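Cephalosporin hydroxylase CMCI (Streptomyces clavuligerus, PDB 2BR4) binds S-adenosylmethionine and magnesium and probably takes part in the methoxylation of cephalosporins during cephamycin biosynthesis. Local coordinates at residues I85-V90 and I156-A161; Y182-D187 and R226-R231. The protein carries 1 engineered substitution. All coordinates share one frame; numbering follows the deposited sequence.

Contact 1: residues I85-V90 and I156-A161. With SAM (S-adenosylmethionine), chain V.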
ATOM      1  N   ILE E  85      39.141   2.762   6.607  1.00 22.86           N
ATOM      2  CA  ILE E  85      37.833   2.117   6.577  1.00 22.83           C
ATOM      3  C   ILE E  85      38.045   0.634   6.848  1.00 23.15           C
ATOM      4  O   ILE E  85      38.655  -0.053   6.037  1.00 23.29           O
ATOM      5  CB  ILE E  85      37.152   2.302   5.204  1.00 22.62           C
ATOM      6  CG1 ILE E  85      36.821   3.771   4.961  1.00 22.31           C
ATOM      7  CG2 ILE E  85      35.869   1.462   5.113  1.00 22.67           C
ATOM      8  CD1 ILE E  85      36.576   4.105   3.502  1.00 22.10           C
ATOM      9  N   VAL E  86      37.565   0.157   7.993  1.00 23.55           N
ATOM     10  CA  VAL E  86      37.589  -1.264   8.323  1.00 24.03           C
ATOM     11  C   VAL E  86      36.267  -1.895   7.889  1.00 24.66           C
ATOM     12  O   VAL E  86      35.211  -1.265   7.961  1.00 24.78           O
ATOM     13  CB  VAL E  86      37.795  -1.509   9.843  1.00 24.01           C
ATOM     14  CG1 VAL E  86      38.077  -2.978  10.119  1.00 24.26           C
ATOM     15  CG2 VAL E  86      38.929  -0.658  10.393  1.00 23.89           C
ATOM     16  N   GLU E  87      36.333  -3.142   7.437  1.00 25.26           N
ATOM     17  CA  GLU E  87      35.154  -3.873   7.001  1.00 25.88           C
ATOM     18  C   GLU E  87      35.209  -5.273   7.577  1.00 26.16           C
ATOM     19  O   GLU E  87      35.872  -6.135   7.028  1.00 26.00           O
ATOM     20  CB  GLU E  87      35.076  -3.937   5.468  1.00 26.10           C
ATOM     21  CG  GLU E  87      34.043  -3.008   4.843  1.00 26.79           C
ATOM     22  CD  GLU E  87      32.642  -3.582   4.860  1.00 28.44           C
ATOM     23  OE1 GLU E  87      32.203  -4.067   5.925  1.00 29.33           O
ATOM     24  OE2 GLU E  87      31.968  -3.544   3.813  1.00 29.81           O
ATOM     25  N   LEU E  88      34.539  -5.475   8.710  1.00 26.83           N
ATOM     26  CA  LEU E  88      34.294  -6.817   9.245  1.00 27.12           C
ATOM     27  C   LEU E  88      33.456  -7.589   8.244  1.00 27.21           C
ATOM     28  O   LEU E  88      32.486  -7.059   7.733  1.00 27.58           O
ATOM     29  CB  LEU E  88      33.545  -6.738  10.576  1.00 27.30           C
ATOM     30  CG  LEU E  88      34.380  -6.815  11.850  1.00 28.01           C
ATOM     31  CD1 LEU E  88      33.474  -6.775  13.076  1.00 28.40           C
ATOM     32  CD2 LEU E  88      35.199  -8.082  11.840  1.00 28.88           C
ATOM     33  N   GLY E  89      33.821  -8.836   7.963  1.00 27.24           N
ATOM     34  CA  GLY E  89      33.172  -9.605   6.911  1.00 26.94           C
ATOM     35  C   GLY E  89      33.465  -9.065   5.521  1.00 26.81           C
ATOM     36  O   GLY E  89      33.095  -7.933   5.203  1.00 26.93           O
ATOM     37  N   VAL E  90      34.107  -9.887   4.686  1.00 26.75           N
ATOM     38  CA  VAL E  90      34.613  -9.461   3.370  1.00 26.34           C
ATOM     39  C   VAL E  90      33.833 -10.068   2.184  1.00 26.22           C
ATOM     40  O   VAL E  90      33.527  -9.365   1.205  1.00 26.22           O
ATOM     41  CB  VAL E  90      36.124  -9.824   3.230  1.00 26.27           C
ATOM     42  CG1 VAL E  90      36.605  -9.687   1.788  1.00 26.11           C
ATOM     43  CG2 VAL E  90      36.972  -8.958   4.161  1.00 26.00           C
ATOM     44  N   ILE E 156      36.240   4.606   9.887  1.00 23.73           N
ATOM     45  CA  ILE E 156      34.886   4.059   9.777  1.00 23.23           C
ATOM     46  C   ILE E 156      34.977   2.542   9.925  1.00 23.46           C
ATOM     47  O   ILE E 156      35.639   1.874   9.141  1.00 23.57           O
ATOM     48  CB  ILE E 156      34.235   4.434   8.432  1.00 22.90           C
ATOM     49  CG1 ILE E 156      34.090   5.956   8.313  1.00 22.17           C
ATOM     50  CG2 ILE E 156      32.861   3.763   8.293  1.00 22.63           C
ATOM     51  CD1 ILE E 156      33.699   6.439   6.934  1.00 21.82           C
ATOM     52  N   PHE E 157      34.311   2.019  10.948  1.00 23.53           N
ATOM     53  CA  PHE E 157      34.337   0.606  11.275  1.00 23.68           C
ATOM     54  C   PHE E 157      32.952   0.054  10.960  1.00 23.99           C
ATOM     55  O   PHE E 157      31.959   0.519  11.523  1.00 23.97           O
ATOM     56  CB  PHE E 157      34.663   0.436  12.767  1.00 23.68           C
ATOM     57  CG  PHE E 157      34.978  -0.978  13.172  1.00 23.49           C
ATOM     58  CD1 PHE E 157      36.294  -1.404  13.290  1.00 23.88           C
ATOM     59  CD2 PHE E 157      33.958  -1.880  13.445  1.00 23.28           C
ATOM     60  CE1 PHE E 157      36.584  -2.716  13.670  1.00 24.18           C
ATOM     61  CE2 PHE E 157      34.241  -3.187  13.830  1.00 23.03           C
ATOM     62  CZ  PHE E 157      35.551  -3.605  13.941  1.00 23.22           C
ATOM     63  N   ILE E 158      32.899  -0.939  10.070  1.00 24.21           N
ATOM     64  CA  ILE E 158      31.640  -1.483   9.559  1.00 24.44           C
ATOM     65  C   ILE E 158      31.489  -2.959   9.928  1.00 24.93           C
ATOM     66  O   ILE E 158      32.285  -3.799   9.509  1.00 24.86           O
ATOM     67  CB  ILE E 158      31.577  -1.337   8.019  1.00 24.30           C
ATOM     68  CG1 ILE E 158      31.797   0.117   7.598  1.00 24.48           C
ATOM     69  CG2 ILE E 158      30.236  -1.817   7.492  1.00 24.39           C
ATOM     70  CD1 ILE E 158      32.089   0.294   6.114  1.00 24.44           C
ATOM     71  N   ASP E 159      30.464  -3.271  10.712  1.00 25.63           N
ATOM     72  CA  ASP E 159      30.109  -4.655  10.984  1.00 26.22           C
ATOM     73  C   ASP E 159      29.255  -5.258   9.868  1.00 26.29           C
ATOM     74  O   ASP E 159      28.090  -4.900   9.694  1.00 26.22           O
ATOM     75  CB  ASP E 159      29.362  -4.778  12.307  1.00 26.51           C
ATOM     76  CG  ASP E 159      29.158  -6.222  12.711  1.00 27.93           C
ATOM     77  OD1 ASP E 159      28.257  -6.508  13.534  1.00 29.65           O
ATOM     78  OD2 ASP E 159      29.868  -7.141  12.244  1.00 29.28           O
ATOM     79  N   ASP E 160      29.844  -6.185   9.123  1.00 26.62           N
ATOM     80  CA  ASP E 160      29.120  -6.940   8.103  1.00 27.00           C
ATOM     81  C   ASP E 160      29.216  -8.446   8.323  1.00 27.15           C
ATOM     82  O   ASP E 160      28.965  -9.212   7.408  1.00 27.31           O
ATOM     83  CB  ASP E 160      29.639  -6.581   6.717  1.00 26.98           C
ATOM     84  CG  ASP E 160      28.800  -5.534   6.047  1.00 27.83           C
ATOM     85  OD1 ASP E 160      27.588  -5.783   5.836  1.00 26.78           O
ATOM     86  OD2 ASP E 160      29.284  -4.434   5.697  1.00 28.92           O
ATOM     87  N   ALA E 161      29.565  -8.850   9.542  1.00 27.54           N
ATOM     88  CA  ALA E 161      29.651 -10.257   9.937  1.00 27.91           C
ATOM     89  C   ALA E 161      28.613 -10.623  11.013  1.00 28.13           C
ATOM     90  O   ALA E 161      28.184 -11.778  11.109  1.00 28.30           O
ATOM     91  CB  ALA E 161      31.060 -10.565  10.442  1.00 27.99           C
TER
HETATM   92  N   SAM V 301      31.821  -6.730   2.769  1.00 91.21           N
HETATM   93  CA  SAM V 301      30.753  -7.432   2.066  1.00 91.26           C
HETATM   94  C   SAM V 301      30.069  -6.508   1.058  1.00 91.23           C
HETATM   95  O   SAM V 301      29.321  -5.603   1.424  1.00 91.22           O
HETATM   96  OXT SAM V 301      30.247  -6.632  -0.158  1.00 91.15           O
HETATM   97  CB  SAM V 301      29.739  -7.973   3.076  1.00 91.32           C
HETATM   98  CG  SAM V 301      30.170  -9.244   3.822  1.00 91.52           C
HETATM   99  SD  SAM V 301      28.988 -10.622   3.707  1.00 91.66           S
HETATM  100  CE  SAM V 301      27.475  -9.806   4.278  1.00 91.99           C
HETATM  101  C5' SAM V 301      29.293 -11.628   5.185  1.00 91.36           C
HETATM  102  C4' SAM V 301      30.711 -12.153   5.351  1.00 91.06           C
HETATM  103  O4' SAM V 301      30.968 -12.272   6.737  1.00 90.90           O
HETATM  104  C3' SAM V 301      30.923 -13.533   4.734  1.00 91.15           C
HETATM  105  O3' SAM V 301      32.032 -13.511   3.869  1.00 91.30           O
HETATM  106  C2' SAM V 301      31.165 -14.466   5.907  1.00 91.08           C
HETATM  107  O2' SAM V 301      32.163 -15.435   5.668  1.00 90.81           O
HETATM  108  C1' SAM V 301      31.600 -13.511   7.004  1.00 91.03           C
HETATM  109  N9  SAM V 301      31.322 -14.044   8.357  1.00 90.89           N
HETATM  110  C8  SAM V 301      30.173 -14.633   8.827  1.00 90.60           C
HETATM  111  N7  SAM V 301      30.370 -14.976  10.121  1.00 90.65           N
HETATM  112  C5  SAM V 301      31.625 -14.617  10.487  1.00 90.74           C
HETATM  113  C6  SAM V 301      32.345 -14.725  11.680  1.00 90.44           C
HETATM  114  N6  SAM V 301      31.807 -15.276  12.764  1.00 90.20           N
HETATM  115  N1  SAM V 301      33.640 -14.248  11.737  1.00 89.89           N
HETATM  116  C2  SAM V 301      34.228 -13.673  10.630  1.00 89.59           C
HETATM  117  N3  SAM V 301      33.513 -13.562   9.457  1.00 89.91           N
HETATM  118  C4  SAM V 301      32.236 -14.029   9.384  1.00 90.65           C
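Glu87 OE2, held by a salt bridge from Lys65 and a weak bond from the amino nitrogen of S-adenosylmethionine, lies beside the carboxylate of Asp160. Glu87 OE1 lies 3.0 Å from Asp160 OD2, with the two carboxylate planes turned 48° apart; Lys65 forms salt bridges with both acids and probably offsets their like charges. The chain of Glu87 bends at chi2 (-82°), which brings OE1 over to CG2 of Ile158. Behind these acids the strands run parallel: Val86 N donates to Ile156 O (2.8 Å), Val86 O accepts from Ile158 N (3.1 Å), and Leu88 N finds Ile158 O (2.9 Å). On the sheet face of Val86 and Leu88, the Phe157 ring meets Val86 CB through CD1 (3.8 Å) and Leu88 CD1 through CE2 (3.7 Å). With an alanine in place of Phe157, Val86 and Leu88 would probably lose this apolar cover, and the Phe183 ring its partner. At the end of strand 156-159, Asp159 OD2 accepts from Ala161 N in an Asx turn, with OD1 hydrogen-bonded to Thr165, while Gly89 O takes the cofactor's amino nitrogen at 3.0 Å. Cofactor-binding turns at the carboxyl ends of adjacent parallel strands are typical of Rossmann-like folds, including S-adenosylmethionine-dependent methyltransferases.

Contact 2: residues Y182-D187 and R226-R231. With MG (magnesium ion), chain U.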
ATOM      1  N   TYR E 182      32.959   6.550  12.981  1.00 23.95           N
ATOM      2  CA  TYR E 182      31.698   5.807  12.909  1.00 23.34           C
ATOM      3  C   TYR E 182      31.855   4.331  13.308  1.00 22.88           C
ATOM      4  O   TYR E 182      32.928   3.735  13.157  1.00 22.77           O
ATOM      5  CB  TYR E 182      31.106   5.911  11.498  1.00 23.23           C
ATOM      6  CG  TYR E 182      30.504   7.268  11.185  1.00 22.89           C
ATOM      7  CD1 TYR E 182      31.311   8.362  10.903  1.00 23.09           C
ATOM      8  CD2 TYR E 182      29.130   7.457  11.182  1.00 22.74           C
ATOM      9  CE1 TYR E 182      30.765   9.612  10.617  1.00 22.91           C
ATOM     10  CE2 TYR E 182      28.575   8.702  10.902  1.00 22.73           C
ATOM     11  CZ  TYR E 182      29.395   9.773  10.617  1.00 22.95           C
ATOM     12  OH  TYR E 182      28.846  11.008  10.341  1.00 23.59           O
ATOM     13  N   PHE E 183      30.783   3.776  13.871  1.00 22.17           N
ATOM     14  CA  PHE E 183      30.620   2.337  14.043  1.00 21.53           C
ATOM     15  C   PHE E 183      29.264   1.972  13.441  1.00 21.17           C
ATOM     16  O   PHE E 183      28.218   2.237  14.024  1.00 20.87           O
ATOM     17  CB  PHE E 183      30.692   1.941  15.519  1.00 21.37           C
ATOM     18  CG  PHE E 183      30.876   0.455  15.748  1.00 21.19           C
ATOM     19  CD1 PHE E 183      32.107  -0.056  16.132  1.00 20.44           C
ATOM     20  CD2 PHE E 183      29.813  -0.429  15.592  1.00 21.09           C
ATOM     21  CE1 PHE E 183      32.276  -1.418  16.348  1.00 20.04           C
ATOM     22  CE2 PHE E 183      29.982  -1.792  15.810  1.00 20.69           C
ATOM     23  CZ  PHE E 183      31.215  -2.283  16.185  1.00 20.23           C
ATOM     24  N   ILE E 184      29.296   1.371  12.259  1.00 20.93           N
ATOM     25  CA  ILE E 184      28.092   1.075  11.505  1.00 20.76           C
ATOM     26  C   ILE E 184      27.757  -0.411  11.567  1.00 20.63           C
ATOM     27  O   ILE E 184      28.564  -1.255  11.197  1.00 20.01           O
ATOM     28  CB  ILE E 184      28.269   1.557  10.055  1.00 20.82           C
ATOM     29  CG1 ILE E 184      28.420   3.082  10.049  1.00 20.93           C
ATOM     30  CG2 ILE E 184      27.081   1.146   9.195  1.00 21.04           C
ATOM     31  CD1 ILE E 184      28.951   3.653   8.765  1.00 21.56           C
ATOM     32  N   ILE E 185      26.557  -0.711  12.061  1.00 20.88           N
ATOM     33  CA  ILE E 185      26.020  -2.067  12.077  1.00 21.08           C
ATOM     34  C   ILE E 185      25.023  -2.234  10.931  1.00 21.34           C
ATOM     35  O   ILE E 185      23.896  -1.744  11.003  1.00 21.73           O
ATOM     36  CB  ILE E 185      25.336  -2.354  13.426  1.00 20.94           C
ATOM     37  CG1 ILE E 185      26.344  -2.235  14.578  1.00 20.60           C
ATOM     38  CG2 ILE E 185      24.693  -3.750  13.415  1.00 21.27           C
ATOM     39  CD1 ILE E 185      25.696  -2.067  15.965  1.00 20.50           C
ATOM     40  N   GLU E 186      25.441  -2.924   9.878  1.00 21.67           N
ATOM     41  CA  GLU E 186      24.579  -3.150   8.725  1.00 22.15           C
ATOM     42  C   GLU E 186      23.590  -4.280   9.006  1.00 22.47           C
ATOM     43  O   GLU E 186      23.902  -5.220   9.730  1.00 22.15           O
ATOM     44  CB  GLU E 186      25.409  -3.436   7.462  1.00 22.21           C
ATOM     45  CG  GLU E 186      26.365  -2.298   7.085  1.00 22.52           C
ATOM     46  CD  GLU E 186      26.977  -2.417   5.685  1.00 23.10           C
ATOM     47  OE1 GLU E 186      26.715  -3.397   4.961  1.00 23.39           O
ATOM     48  OE2 GLU E 186      27.737  -1.508   5.293  1.00 24.57           O
ATOM     49  N   ASP E 187      22.373  -4.111   8.488  1.00 23.11           N
ATOM     50  CA  ASP E 187      21.334  -5.145   8.381  1.00 23.57           C
ATOM     51  C   ASP E 187      20.614  -5.584   9.657  1.00 23.64           C
ATOM     52  O   ASP E 187      19.398  -5.766   9.634  1.00 23.57           O
ATOM     53  CB  ASP E 187      21.882  -6.380   7.669  1.00 23.85           C
ATOM     54  CG  ASP E 187      22.414  -6.057   6.307  1.00 24.83           C
ATOM     55  OD1 ASP E 187      21.607  -5.598   5.466  1.00 25.70           O
ATOM     56  OD2 ASP E 187      23.623  -6.208   6.000  1.00 27.01           O
ATOM     57  N   ARG E 226      18.728   2.601  11.137  1.00 25.64           N
ATOM     58  CA  ARG E 226      18.981   2.830  12.565  1.00 26.13           C
ATOM     59  C   ARG E 226      20.241   2.123  13.085  1.00 26.30           C
ATOM     60  O   ARG E 226      20.233   1.534  14.161  1.00 26.24           O
ATOM     61  CB  ARG E 226      17.755   2.428  13.399  1.00 26.25           C
ATOM     62  CG  ARG E 226      16.468   3.181  13.058  1.00 26.62           C
ATOM     63  CD  ARG E 226      15.210   2.489  13.567  1.00 27.39           C
ATOM     64  NE  ARG E 226      14.847   1.330  12.747  1.00 28.57           N
ATOM     65  CZ  ARG E 226      13.987   0.370  13.107  1.00 29.05           C
ATOM     66  NH1 ARG E 226      13.377   0.400  14.291  1.00 29.02           N
ATOM     67  NH2 ARG E 226      13.731  -0.629  12.265  1.00 29.05           N
ATOM     68  N   GLY E 227      21.323   2.207  12.319  1.00 26.68           N
ATOM     69  CA  GLY E 227      22.569   1.542  12.666  1.00 27.11           C
ATOM     70  C   GLY E 227      23.831   2.311  12.311  1.00 27.57           C
ATOM     71  O   GLY E 227      24.911   1.738  12.284  1.00 27.30           O
ATOM     72  N   VAL E 228      23.705   3.605  12.042  1.00 28.49           N
ATOM     73  CA  VAL E 228      24.861   4.446  11.780  1.00 29.26           C
ATOM     74  C   VAL E 228      25.175   5.185  13.067  1.00 30.34           C
ATOM     75  O   VAL E 228      24.528   6.173  13.389  1.00 30.18           O
ATOM     76  CB  VAL E 228      24.594   5.439  10.628  1.00 29.16           C
ATOM     77  CG1 VAL E 228      25.783   6.389  10.422  1.00 29.01           C
ATOM     78  CG2 VAL E 228      24.296   4.687   9.353  1.00 28.68           C
ATOM     79  N   LEU E 229      26.156   4.676  13.807  1.00 32.04           N
ATOM     80  CA  LEU E 229      26.591   5.287  15.060  1.00 33.55           C
ATOM     81  C   LEU E 229      27.925   6.001  14.895  1.00 35.86           C
ATOM     82  O   LEU E 229      28.597   5.833  13.883  1.00 35.95           O
ATOM     83  CB  LEU E 229      26.721   4.228  16.152  1.00 33.14           C
ATOM     84  CG  LEU E 229      25.601   3.195  16.252  1.00 31.63           C
ATOM     85  CD1 LEU E 229      25.838   2.322  17.467  1.00 31.00           C
ATOM     86  CD2 LEU E 229      24.237   3.851  16.324  1.00 30.45           C
ATOM     87  N   ARG E 230      28.301   6.793  15.896  1.00 38.91           N
ATOM     88  CA  ARG E 230      29.589   7.491  15.896  1.00 41.43           C
ATOM     89  C   ARG E 230      29.966   8.041  17.269  1.00 44.84           C
ATOM     90  O   ARG E 230      29.103   8.287  18.103  1.00 44.72           O
ATOM     91  CB  ARG E 230      29.615   8.617  14.854  1.00 41.02           C
ATOM     92  CG  ARG E 230      28.603   9.729  15.057  1.00 39.74           C
ATOM     93  CD  ARG E 230      28.628  10.739  13.927  1.00 38.54           C
ATOM     94  NE  ARG E 230      27.973  12.009  14.248  1.00 37.93           N
ATOM     95  CZ  ARG E 230      28.217  13.167  13.624  1.00 37.50           C
ATOM     96  NH1 ARG E 230      29.110  13.243  12.638  1.00 38.02           N
ATOM     97  NH2 ARG E 230      27.566  14.263  13.978  1.00 37.13           N
ATOM     98  N   ARG E 231      31.265   8.250  17.475  1.00 50.84           N
ATOM     99  CA  ARG E 231      31.819   8.615  18.778  1.00 54.43           C
ATOM    100  C   ARG E 231      31.689  10.126  19.030  1.00 57.00           C
ATOM    101  O   ARG E 231      32.670  10.872  19.016  1.00 57.22           O
ATOM    102  CB  ARG E 231      33.282   8.149  18.854  1.00 54.91           C
ATOM    103  CG  ARG E 231      33.931   8.224  20.234  1.00 56.40           C
ATOM    104  CD  ARG E 231      33.271   7.348  21.286  1.00 58.17           C
ATOM    105  NE  ARG E 231      33.643   7.762  22.638  1.00 59.40           N
ATOM    106  CZ  ARG E 231      34.782   7.432  23.248  1.00 59.91           C
ATOM    107  NH1 ARG E 231      35.691   6.672  22.634  1.00 60.02           N
ATOM    108  NH2 ARG E 231      35.012   7.864  24.488  1.00 60.18           N
TER
HETATM  109 MG    MG U 300      25.356  -7.744   5.475  1.00 93.26          MG
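Tyr182 and Arg230 face each other as a non-hydrogen-bonded pair where strand 228-230 runs antiparallel to strand 182-185, the reversed strand that class I methyltransferases add to an otherwise parallel Rossmann-like sheet. The two side chains run next to each other in the same direction. Arg230 sets out with CG between its backbone N and carbonyl carbon (chi1 62°) and then stays extended as far as NE, a course that carries its aliphatic part along the tyrosine. Arg230 CB sits over one face of the Tyr182 ring in a CH-pi contact, 4.0 Å from the centroid and 14° off the normal, and Arg230 CD follows at 3.5 Å from Tyr182 CZ. The guanidinium is turned 44° from the ring, and its NH1 makes only a weak bond to Tyr182 OH. Stronger partners lie elsewhere: the hydroxyl is hydrogen-bonded to Asp214, and Arg230 NH2 forms a salt bridge with Asp35 of the second subunit, tying this end of the strand pair to the assembly.

Val228 meets the same tyrosine from another direction, its CG1 reaching the ring edge near the plane, 3.6 Å from Tyr182 CD2. Leu229, by contrast, belongs to the opposite face of the sheet together with Phe183, and both pack on Met169 of helix 165-175. Their backbones form the hydrogen-bonded pair, Phe183 N giving to Leu229 O at 3.0 Å and Leu229 N to Phe183 O at 3.2 Å, while Leu229 CB rests against that phenylalanine carbonyl. Farther along, Ile185 N donates to Gly227 O (3.0 Å). Beyond this last backbone bond, the segment 182-187 leads on to the magnesium ion, which Asp187 OD2 binds at 2.4 Å.

In the fold
The two contacts come in series along the chain, both segments of contact 1 preceding those of contact 2, and their centres lie about 11 Å apart in one mixed sheet. Strands 155-159 and 182-185 are neighbours there, and a probable hydrogen bond from Asp159 N to Ile184 O (2.8 Å) joins them. Helix 67-80 packs on side chains from both contacts. The sheet order 3-2-1-4-5-7-6 places contact 1 in its parallel middle and contact 2 where the direction reverses. Their strand ends meet at one site: Asp160 from contact 1 and Asp187 from contact 2 belong to the magnesium site, set beside the S-adenosylmethionine that contact 1 holds.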